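Regulatory protein MarR (Planctomyces limnophilus, PDB 3U2R) probably acts as a MarR-family transcription factor that binds DNA through a winged helix-turn-helix domain to regulate gene expression. Local coordinates at residues R30-E35 with R129-L134; T51-S57 with I68-L72. The contacts are given in a common frame with arbitrary orientation. Residue numbers count along the deposited sequence, not the author numbering.

Contacts 1 and 2 share no helix and lie on opposite sides of the chain's centre, their own centres about 23 Å apart and their nearest atoms about 9 Å. Contact 1 joins the two terminal helices, 18-40 and 110-148, so that its segments bracket the ones of contact 2 in the chain. Contact 2 joins helices 46-58 and 65-71 within the winged helix-turn-helix domain. Both are partly buried. Contact 1 combines glutamine hydrogen bonds with apolar packing, and its polar side chains also reach neighbouring subunits. Contact 2, without hydrogen bonds between its segments, is mostly apolar packing of L54, L55, I68 and L72 beside T51 and R71, buried at I68 and L55 and exposed at R71, L72 and S57.

Contact 1. Residues R30-E35 with R129-L134; sequences RMKAIE and RQLGHL
Segments 30-35 and 129-134 are regular alpha-helix, within helices 18-40 and 110-148. Their axes approach to 9.4 Å and cross at 144°, roughly antiparallel, with selenomethionine M31 and Q130 closest in register (CA-CA 5.5 Å). R129 starts the second segment: its carbonyl O lies 4.0 Å from CD1 of I34, an mt side chain. The extended mt side chain of Q130 reaches across to helix 18-40, its NE2 donating to M31 O (2.8 Å) and to E35 OE2 (3.1 Å), while I34 CD1 packs 3.7 Å from Q130 CA. One turn on, H133 CB meets R30 CD at 3.7 Å and H133 CD2 meets I34 CD1 at 3.9 Å. L134 CD1 closes on M31 CG at 3.9 Å. Such pairing of the terminal helices is characteristic of the MarR dimerisation region; here E35 OE2 also hydrogen-bonds T17 of the second subunit, and H133 NE2 E147 of the third. One amide thus ties a main-chain carbonyl and a carboxylate to helix 110-148, beside apolar M31, I34 and L134.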
loop_
_atom_site.group_PDB
_atom_site.type_symbol
_atom_site.label_atom_id
_atom_site.label_comp_id
_atom_site.label_asym_id
_atom_site.label_seq_id
_atom_site.Cartn_x
_atom_site.Cartn_y
_atom_site.Cartn_z
ATOM N N ARG A 30 -10.307 -11.545 5.675
ATOM C CA ARG A 30 -10.641 -10.546 4.671
ATOM C C ARG A 30 -10.814 -11.193 3.316
ATOM O O ARG A 30 -11.771 -10.904 2.600
ATOM C CB ARG A 30 -9.552 -9.466 4.628
ATOM C CG ARG A 30 -9.770 -8.354 3.611
ATOM C CD ARG A 30 -10.888 -7.410 3.906
ATOM N NE ARG A 30 -10.524 -6.548 5.022
ATOM C CZ ARG A 30 -11.377 -5.799 5.710
ATOM N NH1 ARG A 30 -12.666 -5.837 5.440
ATOM N NH2 ARG A 30 -10.944 -5.025 6.696
HETATM N N MSE A 31 -9.892 -12.044 2.964
HETATM C CA MSE A 31 -9.964 -12.771 1.689
HETATM C C MSE A 31 -11.168 -13.645 1.600
HETATM O O MSE A 31 -11.805 -13.703 0.556
HETATM C CB MSE A 31 -8.731 -13.632 1.458
HETATM C CG MSE A 31 -7.523 -12.803 1.152
HETATM SE SE MSE A 31 -5.947 -13.888 0.635
HETATM C CE MSE A 31 -5.939 -14.911 1.940
ATOM N N LYS A 32 -11.452 -14.360 2.673
ATOM C CA LYS A 32 -12.615 -15.268 2.745
ATOM C C LYS A 32 -13.923 -14.515 2.592
ATOM O O LYS A 32 -14.847 -14.977 1.901
ATOM C CB LYS A 32 -12.625 -15.983 4.120
ATOM C CG LYS A 32 -13.741 -17.006 4.300
ATOM C CD LYS A 32 -13.338 -18.324 3.734
ATOM C CE LYS A 32 -14.503 -19.275 3.597
ATOM N NZ LYS A 32 -15.262 -19.365 4.865
ATOM N N ALA A 33 -14.036 -13.358 3.277
ATOM C CA ALA A 33 -15.296 -12.615 3.172
ATOM C C ALA A 33 -15.562 -12.077 1.722
ATOM O O ALA A 33 -16.701 -12.084 1.258
ATOM C CB ALA A 33 -15.281 -11.469 4.140
ATOM N N ILE A 34 -14.522 -11.661 1.017
ATOM C CA ILE A 34 -14.665 -11.062 -0.322
ATOM C C ILE A 34 -15.076 -12.156 -1.300
ATOM O O ILE A 34 -15.914 -11.920 -2.149
ATOM C CB ILE A 34 -13.353 -10.327 -0.753
ATOM C CG1 ILE A 34 -13.211 -9.027 0.087
ATOM C CG2 ILE A 34 -13.314 -10.022 -2.295
ATOM C CD1 ILE A 34 -11.867 -8.461 -0.004
ATOM N N GLU A 35 -14.488 -13.339 -1.187
ATOM C CA GLU A 35 -14.874 -14.500 -2.023
ATOM C C GLU A 35 -16.286 -14.956 -1.744
ATOM O O GLU A 35 -17.064 -15.250 -2.662
ATOM C CB GLU A 35 -13.932 -15.662 -1.738
ATOM C CG GLU A 35 -12.585 -15.419 -2.335
ATOM C CD GLU A 35 -11.522 -16.470 -2.138
ATOM O OE1 GLU A 35 -11.862 -17.564 -1.638
ATOM O OE2 GLU A 35 -10.456 -16.303 -2.779
ATOM N N ARG A 129 -9.720 -6.883 -5.368
ATOM C CA ARG A 129 -10.289 -6.247 -4.153
ATOM C C ARG A 129 -9.667 -6.810 -2.915
ATOM O O ARG A 129 -9.419 -6.060 -1.977
ATOM C CB ARG A 129 -11.775 -6.402 -4.129
ATOM C CG ARG A 129 -12.459 -5.635 -5.339
ATOM C CD ARG A 129 -13.907 -5.353 -5.008
ATOM N NE ARG A 129 -14.646 -6.586 -4.815
ATOM C CZ ARG A 129 -15.050 -7.407 -5.794
ATOM N NH1 ARG A 129 -14.793 -7.117 -7.063
ATOM N NH2 ARG A 129 -15.707 -8.533 -5.503
ATOM N N GLN A 130 -9.311 -8.092 -2.924
ATOM C CA GLN A 130 -8.631 -8.740 -1.774
ATOM C C GLN A 130 -7.314 -8.109 -1.505
ATOM O O GLN A 130 -7.021 -7.781 -0.369
ATOM C CB GLN A 130 -8.383 -10.214 -2.058
ATOM C CG GLN A 130 -9.638 -11.073 -1.991
ATOM C CD GLN A 130 -9.360 -12.529 -2.234
ATOM O OE1 GLN A 130 -8.525 -12.905 -3.046
ATOM N NE2 GLN A 130 -10.150 -13.397 -1.641
ATOM N N LEU A 131 -6.498 -7.972 -2.566
ATOM C CA LEU A 131 -5.152 -7.416 -2.484
ATOM C C LEU A 131 -5.169 -5.957 -2.048
ATOM O O LEU A 131 -4.399 -5.558 -1.169
ATOM C CB LEU A 131 -4.416 -7.588 -3.782
ATOM C CG LEU A 131 -4.132 -9.076 -4.159
ATOM C CD1 LEU A 131 -3.795 -9.181 -5.631
ATOM C CD2 LEU A 131 -3.053 -9.684 -3.302
ATOM N N GLY A 132 -6.115 -5.206 -2.577
ATOM C CA GLY A 132 -6.330 -3.825 -2.179
ATOM C C GLY A 132 -6.676 -3.664 -0.717
ATOM O O GLY A 132 -6.059 -2.863 -0.006
ATOM N N HIS A 133 -7.679 -4.380 -0.277
ATOM C CA HIS A 133 -8.090 -4.324 1.134
ATOM C C HIS A 133 -7.015 -4.859 2.052
ATOM O O HIS A 133 -6.885 -4.344 3.140
ATOM C CB HIS A 133 -9.358 -5.122 1.385
ATOM C CG HIS A 133 -10.622 -4.411 1.076
ATOM N ND1 HIS A 133 -11.178 -3.516 1.970
ATOM C CD2 HIS A 133 -11.478 -4.589 0.039
ATOM C CE1 HIS A 133 -12.277 -3.064 1.387
ATOM N NE2 HIS A 133 -12.505 -3.684 0.220
ATOM N N LEU A 134 -6.294 -5.925 1.678
ATOM C CA LEU A 134 -5.216 -6.412 2.518
ATOM C C LEU A 134 -4.146 -5.369 2.726
ATOM O O LEU A 134 -3.717 -5.140 3.856
ATOM C CB LEU A 134 -4.539 -7.661 1.935
ATOM C CG LEU A 134 -5.375 -8.941 1.940
ATOM C CD1 LEU A 134 -4.706 -10.069 1.132
ATOM C CD2 LEU A 134 -5.651 -9.407 3.322
#

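Contact 2. Residues T51-S57 with I68-L72; sequences TLRLLRS and IADRL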
loop_
_atom_site.group_PDB
_atom_site.type_symbol
_atom_site.label_atom_id
_atom_site.label_comp_id
_atom_site.label_asym_id
_atom_site.label_seq_id
_atom_site.Cartn_x
_atom_site.Cartn_y
_atom_site.Cartn_z
ATOM N N THR A 51 -13.699 -27.119 -6.781
ATOM C CA THR A 51 -14.077 -28.404 -7.418
ATOM C C THR A 51 -14.282 -28.216 -8.923
ATOM O O THR A 51 -13.711 -28.942 -9.741
ATOM C CB THR A 51 -15.336 -28.945 -6.750
ATOM O OG1 THR A 51 -15.097 -29.092 -5.344
ATOM C CG2 THR A 51 -15.771 -30.247 -7.324
ATOM N N LEU A 52 -15.058 -27.213 -9.318
ATOM C CA LEU A 52 -15.257 -27.012 -10.734
ATOM C C LEU A 52 -13.933 -26.743 -11.450
ATOM O O LEU A 52 -13.729 -27.310 -12.499
ATOM C CB LEU A 52 -16.242 -25.863 -10.986
ATOM C CG LEU A 52 -17.710 -26.073 -10.501
ATOM C CD1 LEU A 52 -18.530 -24.776 -10.591
ATOM C CD2 LEU A 52 -18.461 -27.133 -11.348
ATOM N N ARG A 53 -13.023 -25.930 -10.887
ATOM C CA ARG A 53 -11.713 -25.634 -11.510
ATOM C C ARG A 53 -10.858 -26.879 -11.633
ATOM O O ARG A 53 -10.117 -27.040 -12.596
ATOM C CB ARG A 53 -10.937 -24.597 -10.681
ATOM C CG ARG A 53 -11.343 -23.145 -10.883
ATOM C CD ARG A 53 -10.515 -22.488 -11.960
ATOM N NE ARG A 53 -9.063 -22.576 -11.740
ATOM C CZ ARG A 53 -8.337 -21.795 -10.936
ATOM N NH1 ARG A 53 -8.914 -20.832 -10.232
ATOM N NH2 ARG A 53 -7.028 -21.977 -10.831
ATOM N N LEU A 54 -10.895 -27.707 -10.601
ATOM C CA LEU A 54 -10.156 -28.977 -10.584
ATOM C C LEU A 54 -10.729 -29.892 -11.689
ATOM O O LEU A 54 -9.966 -30.500 -12.438
ATOM C CB LEU A 54 -10.308 -29.613 -9.186
ATOM C CG LEU A 54 -9.676 -30.956 -8.901
ATOM C CD1 LEU A 54 -8.141 -30.890 -9.014
ATOM C CD2 LEU A 54 -10.009 -31.396 -7.501
ATOM N N LEU A 55 -12.066 -29.916 -11.861
ATOM C CA LEU A 55 -12.612 -30.770 -12.903
ATOM C C LEU A 55 -12.318 -30.233 -14.303
ATOM O O LEU A 55 -12.237 -31.028 -15.240
ATOM C CB LEU A 55 -14.118 -31.053 -12.708
ATOM C CG LEU A 55 -14.442 -31.788 -11.414
ATOM C CD1 LEU A 55 -15.924 -32.003 -11.272
ATOM C CD2 LEU A 55 -13.707 -33.087 -11.320
ATOM N N ARG A 56 -12.143 -28.936 -14.457
ATOM C CA ARG A 56 -11.757 -28.343 -15.749
ATOM C C ARG A 56 -10.371 -28.802 -16.170
ATOM O O ARG A 56 -10.172 -29.050 -17.351
ATOM C CB ARG A 56 -11.802 -26.794 -15.720
ATOM C CG ARG A 56 -11.414 -26.167 -17.102
ATOM C CD ARG A 56 -11.859 -24.726 -17.332
ATOM N NE ARG A 56 -11.442 -23.765 -16.295
ATOM C CZ ARG A 56 -11.789 -22.463 -16.277
ATOM N NH1 ARG A 56 -11.400 -21.676 -15.279
ATOM N NH2 ARG A 56 -12.543 -21.948 -17.251
ATOM N N SER A 57 -9.430 -28.973 -15.204
ATOM C CA SER A 57 -8.051 -29.378 -15.510
ATOM C C SER A 57 -7.945 -30.772 -16.103
ATOM O O SER A 57 -6.922 -31.069 -16.705
ATOM C CB SER A 57 -7.160 -29.290 -14.268
ATOM O OG SER A 57 -7.474 -30.275 -13.292
ATOM N N ILE A 68 -10.906 -36.176 -5.746
ATOM C CA ILE A 68 -11.296 -34.758 -5.653
ATOM C C ILE A 68 -11.002 -34.297 -4.224
ATOM O O ILE A 68 -10.332 -33.296 -4.033
ATOM C CB ILE A 68 -12.790 -34.535 -6.004
ATOM C CG1 ILE A 68 -13.088 -34.777 -7.526
ATOM C CG2 ILE A 68 -13.269 -33.141 -5.528
ATOM C CD1 ILE A 68 -14.508 -34.743 -7.874
ATOM N N ALA A 69 -11.520 -35.040 -3.230
ATOM C CA ALA A 69 -11.333 -34.701 -1.827
ATOM C C ALA A 69 -9.830 -34.654 -1.482
ATOM O O ALA A 69 -9.367 -33.679 -0.932
ATOM C CB ALA A 69 -12.043 -35.719 -0.953
ATOM N N ASP A 70 -9.059 -35.652 -1.937
ATOM C CA ASP A 70 -7.619 -35.691 -1.695
ATOM C C ASP A 70 -6.896 -34.453 -2.319
ATOM O O ASP A 70 -6.064 -33.855 -1.640
ATOM C CB ASP A 70 -7.036 -37.018 -2.229
ATOM C CG ASP A 70 -5.531 -37.096 -2.146
ATOM O OD1 ASP A 70 -4.869 -36.900 -3.191
ATOM O OD2 ASP A 70 -5.009 -37.315 -1.027
ATOM N N ARG A 71 -7.252 -34.041 -3.560
ATOM C CA ARG A 71 -6.600 -32.899 -4.234
ATOM C C ARG A 71 -7.011 -31.531 -3.638
ATOM O O ARG A 71 -6.216 -30.573 -3.664
ATOM C CB ARG A 71 -6.893 -32.905 -5.735
ATOM C CG ARG A 71 -6.107 -33.961 -6.504
ATOM C CD ARG A 71 -4.738 -33.466 -6.919
ATOM N NE ARG A 71 -4.771 -32.417 -7.943
ATOM C CZ ARG A 71 -4.937 -32.614 -9.254
ATOM N NH1 ARG A 71 -4.932 -31.582 -10.092
ATOM N NH2 ARG A 71 -5.120 -33.844 -9.735
ATOM N N LEU A 72 -8.247 -31.443 -3.114
ATOM C CA LEU A 72 -8.743 -30.235 -2.455
ATOM C C LEU A 72 -8.073 -30.095 -1.122
ATOM O O LEU A 72 -7.265 -29.200 -0.988
ATOM C CB LEU A 72 -10.268 -30.281 -2.265
ATOM C CG LEU A 72 -11.137 -29.439 -3.169
ATOM C CD1 LEU A 72 -10.750 -29.587 -4.598
ATOM C CD2 LEU A 72 -12.578 -29.816 -2.943
#
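L54 dominates the contact between helix 46-58 and the end of helix 65-71, losing 91 Å² to the opposing segment. In its tp rotamer (chi1 178°, chi2 63°), CD2 lies 3.5 Å from L72 CD1 and 4.2 Å from I68 CG2, and CD1 lies 3.5 Å from R71 NH1, over one face of that guanidinium; both methyls border the R71 side chain. R71 can cover the leucine because its first three chi angles are all m, which folds the chain back toward helix 46-58. L72, just before the unmodelled residues 73-75, has a chi1 between wells (-105°), and its CD2 lies 3.6 Å from T51 OG1.

I68 and L55, both mt, meet through their tips, CD1 of I68 and CD2 of L55 standing 3.9 Å apart. These two helices belong to the winged helix-turn-helix of MarR proteins, in which helix 65-71 leads through a turn into helix 78-88, by family analogy the DNA-recognition helix. The apolar core continues beyond the pair: M63 of strand 63-64 touches L54, L55, I68 and R71, while L82 and I79 of helix 78-88 touch T51 and I68 respectively.

With chi1 at -57°, T51 directs OG1 to the carbonyl of Q47 one turn earlier and sets CG2 at 4.2 Å from I68 CG2. S57, near the end of its helix, adopts the p rotamer, and its OG donates to L54 O at 2.6 Å, with R71 NH1 4.3 Å from that same OG.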